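Local coordinates for protein putative polyketide cyclase (Pseudomonas putida KT2440, PDB 3F7X) that is of unknown function but, as a putative polyketide cyclase with a SnoaL-like domain, probably binds a small molecule in the pocket of its cone-shaped fold, at residues Y76-A81 against F98-Q103; E24-Y29 against A125-H130. One frame throughout, in Å; residues are numbered along the deposited sequence. Where two conformers were deposited one is given.

Contact 1 of 2, residues Y76-A81 against F98-Q103. With EDO (1,2-ethanediol), chain I; EDO (1,2-ethanediol), chain E.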
ATOM      1  N   TYR A  76     -17.430   0.581 -12.440  1.00 10.79           N
ATOM      2  CA  TYR A  76     -17.200   1.557 -11.392  1.00 10.71           C
ATOM      3  C   TYR A  76     -16.978   2.928 -11.990  1.00 11.20           C
ATOM      4  O   TYR A  76     -16.476   3.068 -13.103  1.00 12.36           O
ATOM      5  CB  TYR A  76     -15.921   1.251 -10.623  1.00 11.73           C
ATOM      6  CG  TYR A  76     -15.795  -0.181 -10.104  1.00 11.15           C
ATOM      7  CD1 TYR A  76     -16.313  -0.547  -8.879  1.00 12.33           C
ATOM      8  CD2 TYR A  76     -15.173  -1.162 -10.847  1.00 12.56           C
ATOM      9  CE1 TYR A  76     -16.205  -1.833  -8.407  1.00 13.77           C
ATOM     10  CE2 TYR A  76     -15.028  -2.445 -10.368  1.00 13.32           C
ATOM     11  CZ  TYR A  76     -15.552  -2.779  -9.169  1.00 12.08           C
ATOM     12  OH  TYR A  76     -15.425  -4.072  -8.734  1.00 13.90           O
ATOM     13  N   ARG A  77     -17.285   3.954 -11.191  1.00 10.02           N
ATOM     14  CA  ARG A  77     -16.741   5.275 -11.466  0.50 10.05           C
ATOM     15  C   ARG A  77     -16.111   5.773 -10.181  1.00 10.89           C
ATOM     16  O   ARG A  77     -16.697   5.691  -9.112  1.00 11.30           O
ATOM     17  CB  ARG A  77     -17.829   6.211 -11.993  0.50 10.99           C
ATOM     18  CG  ARG A  77     -17.451   7.608 -12.232  0.50 14.39           C
ATOM     19  CD  ARG A  77     -18.717   8.469 -12.550  0.50 18.86           C
ATOM     20  NE  ARG A  77     -19.672   7.725 -13.395  0.50 20.39           N
ATOM     21  CZ  ARG A  77     -19.657   7.722 -14.726  0.50 22.51           C
ATOM     22  NH1 ARG A  77     -18.778   8.493 -15.369  0.50 28.76           N
ATOM     23  NH2 ARG A  77     -20.526   6.965 -15.420  0.50 17.11           N
ATOM     24  N   GLU A  78     -14.856   6.200 -10.314  1.00 11.24           N
ATOM     25  CA  GLU A  78     -14.086   6.651  -9.152  1.00  9.54           C
ATOM     26  C   GLU A  78     -13.460   7.998  -9.402  1.00 10.32           C
ATOM     27  O   GLU A  78     -13.082   8.334 -10.516  1.00 11.57           O
ATOM     28  CB  GLU A  78     -12.994   5.654  -8.805  1.00 10.13           C
ATOM     29  CG  GLU A  78     -13.550   4.333  -8.307  1.00 11.30           C
ATOM     30  CD  GLU A  78     -12.521   3.329  -7.870  1.00 11.11           C
ATOM     31  OE1 GLU A  78     -11.295   3.547  -8.094  1.00 14.19           O
ATOM     32  OE2 GLU A  78     -12.939   2.318  -7.257  1.00 11.19           O
ATOM     33  N   ARG A  79     -13.367   8.764  -8.311  1.00  9.93           N
ATOM     34  CA  ARG A  79     -12.643  10.011  -8.242  1.00 10.22           C
ATOM     35  C   ARG A  79     -11.699   9.913  -7.061  1.00  9.79           C
ATOM     36  O   ARG A  79     -12.115   9.553  -5.955  1.00 11.06           O
ATOM     37  CB  ARG A  79     -13.615  11.189  -8.007  1.00 12.81           C
ATOM     38  CG  ARG A  79     -12.953  12.478  -7.713  1.00 14.51           C
ATOM     39  CD  ARG A  79     -13.974  13.567  -7.548  1.00 16.87           C
ATOM     40  NE  ARG A  79     -14.944  13.345  -6.468  1.00 18.69           N
ATOM     41  CZ  ARG A  79     -14.745  13.650  -5.179  1.00 17.90           C
ATOM     42  NH1 ARG A  79     -13.623  14.238  -4.783  1.00 18.04           N
ATOM     43  NH2 ARG A  79     -15.705  13.381  -4.321  1.00 20.20           N
ATOM     44  N   LEU A  80     -10.434  10.273  -7.287  1.00 10.51           N
ATOM     45  CA  LEU A  80      -9.447  10.214  -6.230  1.00 11.93           C
ATOM     46  C   LEU A  80      -9.204  11.602  -5.692  1.00 13.07           C
ATOM     47  O   LEU A  80      -8.975  12.524  -6.494  1.00 16.88           O
ATOM     48  CB  LEU A  80      -8.162   9.669  -6.738  1.00 13.95           C
ATOM     49  CG  LEU A  80      -8.263   8.392  -7.479  1.00 14.65           C
ATOM     50  CD1 LEU A  80      -6.846   7.899  -7.876  1.00 21.20           C
ATOM     51  CD2 LEU A  80      -9.046   7.279  -6.758  1.00 15.24           C
ATOM     52  N   ALA A  81      -9.264  11.757  -4.391  1.00 11.06           N
ATOM     53  CA  ALA A  81      -9.114  13.017  -3.699  1.00 11.62           C
ATOM     54  C   ALA A  81      -7.912  12.966  -2.787  1.00 10.70           C
ATOM     55  O   ALA A  81      -7.409  11.887  -2.455  1.00 10.53           O
ATOM     56  CB  ALA A  81     -10.386  13.319  -2.894  1.00 14.71           C
ATOM     57  N   PHE A  98      -4.171   8.431  -1.301  1.00  8.26           N
ATOM     58  CA  PHE A  98      -5.344   9.176  -1.696  1.00  8.56           C
ATOM     59  C   PHE A  98      -6.595   8.554  -1.105  1.00  8.36           C
ATOM     60  O   PHE A  98      -6.577   7.459  -0.526  1.00  9.25           O
ATOM     61  CB  PHE A  98      -5.426   9.250  -3.234  1.00  8.82           C
ATOM     62  CG  PHE A  98      -5.212   7.941  -3.925  1.00  8.99           C
ATOM     63  CD1 PHE A  98      -6.242   7.059  -4.118  1.00  9.64           C
ATOM     64  CD2 PHE A  98      -3.956   7.592  -4.345  1.00 11.02           C
ATOM     65  CE1 PHE A  98      -6.023   5.852  -4.729  1.00 10.20           C
ATOM     66  CE2 PHE A  98      -3.734   6.370  -4.939  1.00 11.18           C
ATOM     67  CZ  PHE A  98      -4.756   5.499  -5.131  1.00 10.46           C
ATOM     68  N   THR A  99      -7.698   9.263  -1.289  1.00  8.72           N
ATOM     69  CA  THR A  99      -9.021   8.797  -0.874  1.00  9.59           C
ATOM     70  C   THR A  99      -9.835   8.511  -2.124  1.00  9.40           C
ATOM     71  O   THR A  99     -10.020   9.382  -2.980  1.00 10.39           O
ATOM     72  CB  THR A  99      -9.761   9.824  -0.018  1.00 10.89           C
ATOM     73  OG1 THR A  99      -8.954  10.130   1.107  1.00 15.13           O
ATOM     74  CG2 THR A  99     -11.102   9.252   0.446  1.00 13.38           C
ATOM     75  N   VAL A 100     -10.311   7.284  -2.235  1.00  8.75           N
ATOM     76  CA  VAL A 100     -11.187   6.866  -3.321  1.00  9.48           C
ATOM     77  C   VAL A 100     -12.636   7.206  -2.993  1.00  9.20           C
ATOM     78  O   VAL A 100     -13.149   6.786  -1.977  1.00 10.68           O
ATOM     79  CB  VAL A 100     -11.073   5.360  -3.585  1.00  9.72           C
ATOM     80  CG1 VAL A 100     -12.000   4.956  -4.726  1.00 11.26           C
ATOM     81  CG2 VAL A 100      -9.624   4.950  -3.872  1.00 12.03           C
ATOM     82  N   HIS A 101     -13.260   7.979  -3.875  1.00  9.34           N
ATOM     83  CA  HIS A 101     -14.695   8.233  -3.863  1.00  9.55           C
ATOM     84  C   HIS A 101     -15.283   7.513  -5.062  1.00 11.01           C
ATOM     85  O   HIS A 101     -14.990   7.862  -6.188  1.00 12.79           O
ATOM     86  CB  HIS A 101     -15.004   9.725  -3.981  1.00 11.11           C
ATOM     87  CG  HIS A 101     -14.528  10.513  -2.818  1.00 11.29           C
ATOM     88  ND1 HIS A 101     -15.350  10.852  -1.768  1.00 13.21           N
ATOM     89  CD2 HIS A 101     -13.292  10.947  -2.491  1.00 12.35           C
ATOM     90  CE1 HIS A 101     -14.640  11.506  -0.861  1.00 12.94           C
ATOM     91  NE2 HIS A 101     -13.392  11.581  -1.280  1.00 12.25           N
ATOM     92  N   GLY A 102     -16.103   6.506  -4.833  1.00 10.25           N
ATOM     93  CA  GLY A 102     -16.565   5.667  -5.935  1.00 10.24           C
ATOM     94  C   GLY A 102     -18.042   5.392  -5.911  1.00 10.72           C
ATOM     95  O   GLY A 102     -18.733   5.570  -4.895  1.00 10.91           O
ATOM     96  N   GLN A 103     -18.513   4.908  -7.046  1.00 10.31           N
ATOM     97  CA  GLN A 103     -19.854   4.391  -7.179  1.00 10.34           C
ATOM     98  C   GLN A 103     -19.768   3.055  -7.944  1.00  9.96           C
ATOM     99  O   GLN A 103     -19.084   2.971  -8.947  1.00 10.09           O
ATOM    100  CB  GLN A 103     -20.747   5.366  -7.956  1.00 12.14           C
ATOM    101  CG  GLN A 103     -22.223   4.957  -7.881  1.00 14.16           C
ATOM    102  CD  GLN A 103     -23.207   5.977  -8.398  1.00 17.25           C
ATOM    103  OE1 GLN A 103     -22.888   6.805  -9.239  1.00 18.31           O
ATOM    104  NE2 GLN A 103     -24.426   5.891  -7.912  1.00 19.54           N
TER
HETATM  105  C1  EDO I 140      -5.034   9.220   3.666  1.00 34.68           C
HETATM  106  O1  EDO I 140      -5.310  10.567   4.096  1.00 42.20           O
HETATM  107  C2  EDO I 140      -6.020   8.822   2.583  1.00 27.28           C
HETATM  108  O2  EDO I 140      -6.209   9.956   1.719  1.00 22.16           O
HETATM  109  C1  EDO E 136     -12.065   5.900 -12.729  1.00 18.70           C
HETATM  110  O1  EDO E 136     -13.496   5.726 -12.909  1.00 15.49           O
HETATM  111  C2  EDO E 136     -11.193   5.584 -13.937  1.00 19.45           C
HETATM  112  O2  EDO E 136     -11.271   6.643 -14.912  1.00 25.33           O
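Arg79 and His101 face each other as a hydrogen-bonded pair of antiparallel strands, and their side chains run alongside one another on the same side of the sheet. Arg79 N gives a bond of 2.8 Å to His101 O, and His101 N returns one to Arg79 O; like pairs join Arg77 with Gln103 and Ala81 with Thr99. Followed outward, Arg79 CB passes His101 O at 4.0 Å, CG lies anti to the backbone N (chi1 171°), and the chain bends at chi3 (60°), which brings the guanidinium flat over the imidazole. CZ comes to 3.9 Å from His101 CG, while NH2 sits over one face of the imidazole, toward its rim, 3.4 Å from His101 CG; the planes are 21° apart. Ala81 CB also meets the imidazole, 3.8 Å from His101 CD2. Were His101 an alanine, the Arg79 guanidinium would be likely to lose the flat surface it lies on and be free to turn.

The opposite face carries Glu78, Leu80, Phe98 and Val100. Leu80 CD1 stands over the Phe98 ring in a CH-pi contact, 4.0 Å from its centroid, and Leu80 CD2 lies 3.8 Å from Val100 CG2. Glu78 lays its carboxylate against Val100 CG1 and spends OE2 on the hydroxyl of Tyr119. Tyr30 and Phe33 of helix 22-35 cover Leu80, so this face is the one turned inward. The six backbone bonds pair two strands that follow each other in the chain, 76-87 and 93-104, as a beta hairpin, here part of the curved sheet of a SnoaL-like, alpha+beta-barrel fold.

Contact 2 of 2, residues E24-Y29 against A125-H130. With EDO (1,2-ethanediol), chain D.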
ATOM      1  N   GLU A  24       5.588  14.374 -11.614  1.00 13.48           N
ATOM      2  CA  GLU A  24       4.762  14.803 -12.709  1.00 13.86           C
ATOM      3  C   GLU A  24       4.095  13.654 -13.459  1.00 12.90           C
ATOM      4  O   GLU A  24       2.930  13.744 -13.837  1.00 13.60           O
ATOM      5  CB  GLU A  24       5.568  15.657 -13.682  1.00 16.95           C
ATOM      6  CG  GLU A  24       5.962  17.032 -13.079  1.00 20.61           C
ATOM      7  CD  GLU A  24       7.031  17.804 -13.857  1.00 26.97           C
ATOM      8  OE1 GLU A  24       7.781  17.213 -14.655  1.00 22.17           O
ATOM      9  OE2 GLU A  24       7.114  19.035 -13.641  1.00 34.72           O
ATOM     10  N   LEU A  25       4.822  12.576 -13.655  1.00 12.65           N
ATOM     11  CA  LEU A  25       4.339  11.400 -14.333  1.00 11.16           C
ATOM     12  C   LEU A  25       3.148  10.772 -13.563  1.00 10.71           C
ATOM     13  O   LEU A  25       2.088  10.461 -14.123  1.00 10.60           O
ATOM     14  CB  LEU A  25       5.476  10.425 -14.467  1.00 12.78           C
ATOM     15  CG  LEU A  25       5.195   9.150 -15.203  1.00 14.74           C
ATOM     16  CD1 LEU A  25       4.685   9.330 -16.596  1.00 19.03           C
ATOM     17  CD2 LEU A  25       6.463   8.255 -15.235  1.00 15.70           C
ATOM     18  N   VAL A  26       3.322  10.617 -12.250  1.00 10.14           N
ATOM     19  CA  VAL A  26       2.271  10.049 -11.399  1.00  9.53           C
ATOM     20  C   VAL A  26       1.097  11.020 -11.298  1.00 10.35           C
ATOM     21  O   VAL A  26      -0.046  10.585 -11.322  1.00 10.36           O
ATOM     22  CB  VAL A  26       2.834   9.586 -10.040  1.00 10.83           C
ATOM     23  CG1 VAL A  26       1.705   9.192  -9.108  1.00 12.10           C
ATOM     24  CG2 VAL A  26       3.843   8.443 -10.260  1.00 11.98           C
ATOM     25  N   ASN A  27       1.353  12.316 -11.191  1.00 10.01           N
ATOM     26  CA  ASN A  27       0.253  13.272 -11.246  1.00 11.68           C
ATOM     27  C   ASN A  27      -0.539  13.147 -12.557  1.00 11.14           C
ATOM     28  O   ASN A  27      -1.756  13.233 -12.548  1.00 11.30           O
ATOM     29  CB  ASN A  27       0.752  14.692 -11.148  1.00 13.07           C
ATOM     30  CG  ASN A  27       1.146  15.098  -9.775  1.00 17.40           C
ATOM     31  OD1 ASN A  27       0.680  14.569  -8.810  1.00 21.09           O
ATOM     32  ND2 ASN A  27       2.012  16.132  -9.694  1.00 21.17           N
ATOM     33  N   ALA A  28       0.165  12.962 -13.675  1.00 10.37           N
ATOM     34  CA  ALA A  28      -0.508  12.802 -14.961  1.00 11.58           C
ATOM     35  C   ALA A  28      -1.335  11.513 -15.013  1.00 10.59           C
ATOM     36  O   ALA A  28      -2.429  11.526 -15.576  1.00 11.25           O
ATOM     37  CB  ALA A  28       0.533  12.841 -16.120  1.00 12.08           C
ATOM     38  N   TYR A  29      -0.815  10.445 -14.417  1.00  9.89           N
ATOM     39  CA  TYR A  29      -1.520   9.192 -14.288  1.00  9.41           C
ATOM     40  C   TYR A  29      -2.834   9.378 -13.587  1.00  8.91           C
ATOM     41  O   TYR A  29      -3.884   8.969 -14.102  1.00 10.09           O
ATOM     42  CB  TYR A  29      -0.603   8.215 -13.553  1.00 10.20           C
ATOM     43  CG  TYR A  29      -1.136   6.822 -13.285  1.00 10.46           C
ATOM     44  CD1 TYR A  29      -0.908   5.797 -14.200  1.00 11.62           C
ATOM     45  CD2 TYR A  29      -1.704   6.496 -12.087  1.00 10.15           C
ATOM     46  CE1 TYR A  29      -1.332   4.507 -13.933  1.00 11.40           C
ATOM     47  CE2 TYR A  29      -2.130   5.205 -11.802  1.00 11.29           C
ATOM     48  CZ  TYR A  29      -1.954   4.213 -12.735  1.00 10.74           C
ATOM     49  OH  TYR A  29      -2.366   2.907 -12.496  1.00 11.90           O
ATOM     50  N   ALA A 125      -0.767   3.502  -3.904  1.00  8.29           N
ATOM     51  CA  ALA A 125      -0.074   2.763  -4.942  1.00  8.78           C
ATOM     52  C   ALA A 125       1.407   3.020  -4.854  1.00  8.02           C
ATOM     53  O   ALA A 125       1.845   4.084  -4.419  1.00  9.13           O
ATOM     54  CB  ALA A 125      -0.612   3.132  -6.323  1.00  9.81           C
ATOM     55  N   PHE A 126       2.158   2.027  -5.307  1.00  7.90           N
ATOM     56  CA  PHE A 126       3.589   2.154  -5.488  1.00  7.92           C
ATOM     57  C   PHE A 126       3.931   1.952  -6.962  1.00  8.20           C
ATOM     58  O   PHE A 126       3.289   1.156  -7.662  1.00  9.46           O
ATOM     59  CB  PHE A 126       4.354   1.120  -4.647  1.00  8.43           C
ATOM     60  CG  PHE A 126       4.284   1.413  -3.157  1.00  8.55           C
ATOM     61  CD1 PHE A 126       5.220   2.276  -2.580  1.00  9.05           C
ATOM     62  CD2 PHE A 126       3.281   0.913  -2.355  1.00  9.01           C
ATOM     63  CE1 PHE A 126       5.137   2.587  -1.248  1.00  9.26           C
ATOM     64  CE2 PHE A 126       3.230   1.238  -1.041  1.00  9.81           C
ATOM     65  CZ  PHE A 126       4.156   2.047  -0.499  1.00  9.86           C
ATOM     66  N   PHE A 127       4.969   2.671  -7.399  1.00  8.42           N
ATOM     67  CA  PHE A 127       5.371   2.703  -8.797  1.00  9.22           C
ATOM     68  C   PHE A 127       6.855   2.444  -8.945  1.00  8.40           C
ATOM     69  O   PHE A 127       7.673   2.911  -8.127  1.00  9.82           O
ATOM     70  CB  PHE A 127       5.093   4.080  -9.390  1.00 10.03           C
ATOM     71  CG  PHE A 127       3.660   4.490  -9.355  1.00  8.98           C
ATOM     72  CD1 PHE A 127       3.148   5.112  -8.247  1.00 10.35           C
ATOM     73  CD2 PHE A 127       2.822   4.238 -10.408  1.00  9.68           C
ATOM     74  CE1 PHE A 127       1.808   5.480  -8.193  1.00 10.41           C
ATOM     75  CE2 PHE A 127       1.476   4.614 -10.365  1.00 10.90           C
ATOM     76  CZ  PHE A 127       0.982   5.244  -9.261  1.00 10.49           C
ATOM     77  N   TYR A 128       7.225   1.759 -10.030  1.00  9.49           N
ATOM     78  CA  TYR A 128       8.586   1.725 -10.552  1.00  9.83           C
ATOM     79  C   TYR A 128       8.519   2.395 -11.917  1.00 10.77           C
ATOM     80  O   TYR A 128       7.620   2.096 -12.712  1.00 10.91           O
ATOM     81  CB  TYR A 128       9.084   0.288 -10.682  1.00 10.65           C
ATOM     82  CG  TYR A 128      10.386   0.130 -11.406  1.00 11.86           C
ATOM     83  CD1 TYR A 128      11.531   0.796 -10.990  1.00 13.20           C
ATOM     84  CD2 TYR A 128      10.474  -0.667 -12.523  1.00 15.23           C
ATOM     85  CE1 TYR A 128      12.732   0.641 -11.662  1.00 14.97           C
ATOM     86  CE2 TYR A 128      11.692  -0.818 -13.206  1.00 16.38           C
ATOM     87  CZ  TYR A 128      12.787  -0.156 -12.765  1.00 16.17           C
ATOM     88  OH  TYR A 128      13.984  -0.303 -13.428  1.00 21.89           O
ATOM     89  N   ILE A 129       9.460   3.292 -12.162  1.00 10.59           N
ATOM     90  CA  ILE A 129       9.532   4.115 -13.356  1.00 11.07           C
ATOM     91  C   ILE A 129      10.875   3.880 -14.026  1.00 11.21           C
ATOM     92  O   ILE A 129      11.910   3.888 -13.371  1.00 12.16           O
ATOM     93  CB  ILE A 129       9.350   5.601 -12.997  1.00 12.21           C
ATOM     94  CG1 ILE A 129       7.925   5.794 -12.469  1.00 13.52           C
ATOM     95  CG2 ILE A 129       9.635   6.542 -14.194  1.00 12.96           C
ATOM     96  CD1 ILE A 129       7.759   7.062 -11.675  1.00 16.84           C
ATOM     97  N   HIS A 130      10.830   3.655 -15.330  1.00 12.20           N
ATOM     98  CA  HIS A 130      12.029   3.336 -16.093  1.00 12.87           C
ATOM     99  C   HIS A 130      11.870   3.875 -17.483  1.00 13.66           C
ATOM    100  O   HIS A 130      10.814   3.748 -18.074  1.00 13.86           O
ATOM    101  CB  HIS A 130      12.276   1.824 -16.090  1.00 15.96           C
ATOM    102  CG  HIS A 130      13.644   1.411 -16.574  1.00 17.21           C
ATOM    103  ND1 HIS A 130      14.798   1.671 -15.871  1.00 20.03           N
ATOM    104  CD2 HIS A 130      14.026   0.691 -17.659  1.00 20.77           C
ATOM    105  CE1 HIS A 130      15.832   1.153 -16.511  1.00 22.19           C
ATOM    106  NE2 HIS A 130      15.393   0.573 -17.608  1.00 22.22           N
TER
HETATM  107  C1  EDO D 135      -5.278   2.244 -10.894  1.00 17.46           C
HETATM  108  O1  EDO D 135      -3.939   2.382 -10.507  1.00 15.99           O
HETATM  109  C2  EDO D 135      -5.500   0.978 -11.757  1.00 16.63           C
HETATM  110  O2  EDO D 135      -5.146  -0.255 -11.041  1.00 16.65           O
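Val26 fits its two methyls against the Phe127 ring, a branched bump set on a flat surface. CG2 stands 4.0 Å from the Phe127 centroid and only 12° off the ring normal, which makes it a CH-pi contact over the centre of the face, while CG1 reaches the rim, 3.8 Å from Phe127 CE1. With Phe127 CG anti to its own carbonyl carbon (chi1 -60°), the ring is set into the angle formed by Val26, over its face, and Tyr29, at its edge. Its CE2 edge points into the face of the Tyr29 ring, a T-shaped pair with planes at 83° and centroids 5.4 Å apart. Farther along the strand Leu25 and Ile129 meet tip to tip: Leu25 CD2 is 3.8 Å from Ile129 CG2 and also touches CG1 and CD1, so one methyl nestles against three atoms of the isoleucine. No hydrogen bond crosses this interface. Tyr29 OH, at the far end of its ring, bonds O1 of a 1,2-ethanediol at 2.6 Å, and that diol is also held by His51 and Asn139. Helix 22-35 thus lies across the inner face of the sheet, with Ala94 of strand 93-104 against Val26, and Ile134 and Val137 of strand 133-141 against Tyr29.

Contacts 1 and 2 lie about 18 Å apart, centre to centre, on one sheet, in which strands 93-104 and 118-130 are neighbours. Phe98 of contact 1 and Ala125 of contact 2 meet across that boundary, with Phe98 CE2 4.3 Å from Ala125 N. Helix 22-35 ties them together: its 24-29 part packs on 125-130, while Tyr30 and Phe33 reach Leu80 of contact 1. An unidentified ligand lies about 3 Å from the Glu78 side chain and about 7 Å from that of Tyr29. It probably comes from the crystallisation liquor, so it only suggests that both contacts approach an interior region consistent with the ligand pocket of SnoaL-like proteins, whose natural occupant here is unknown.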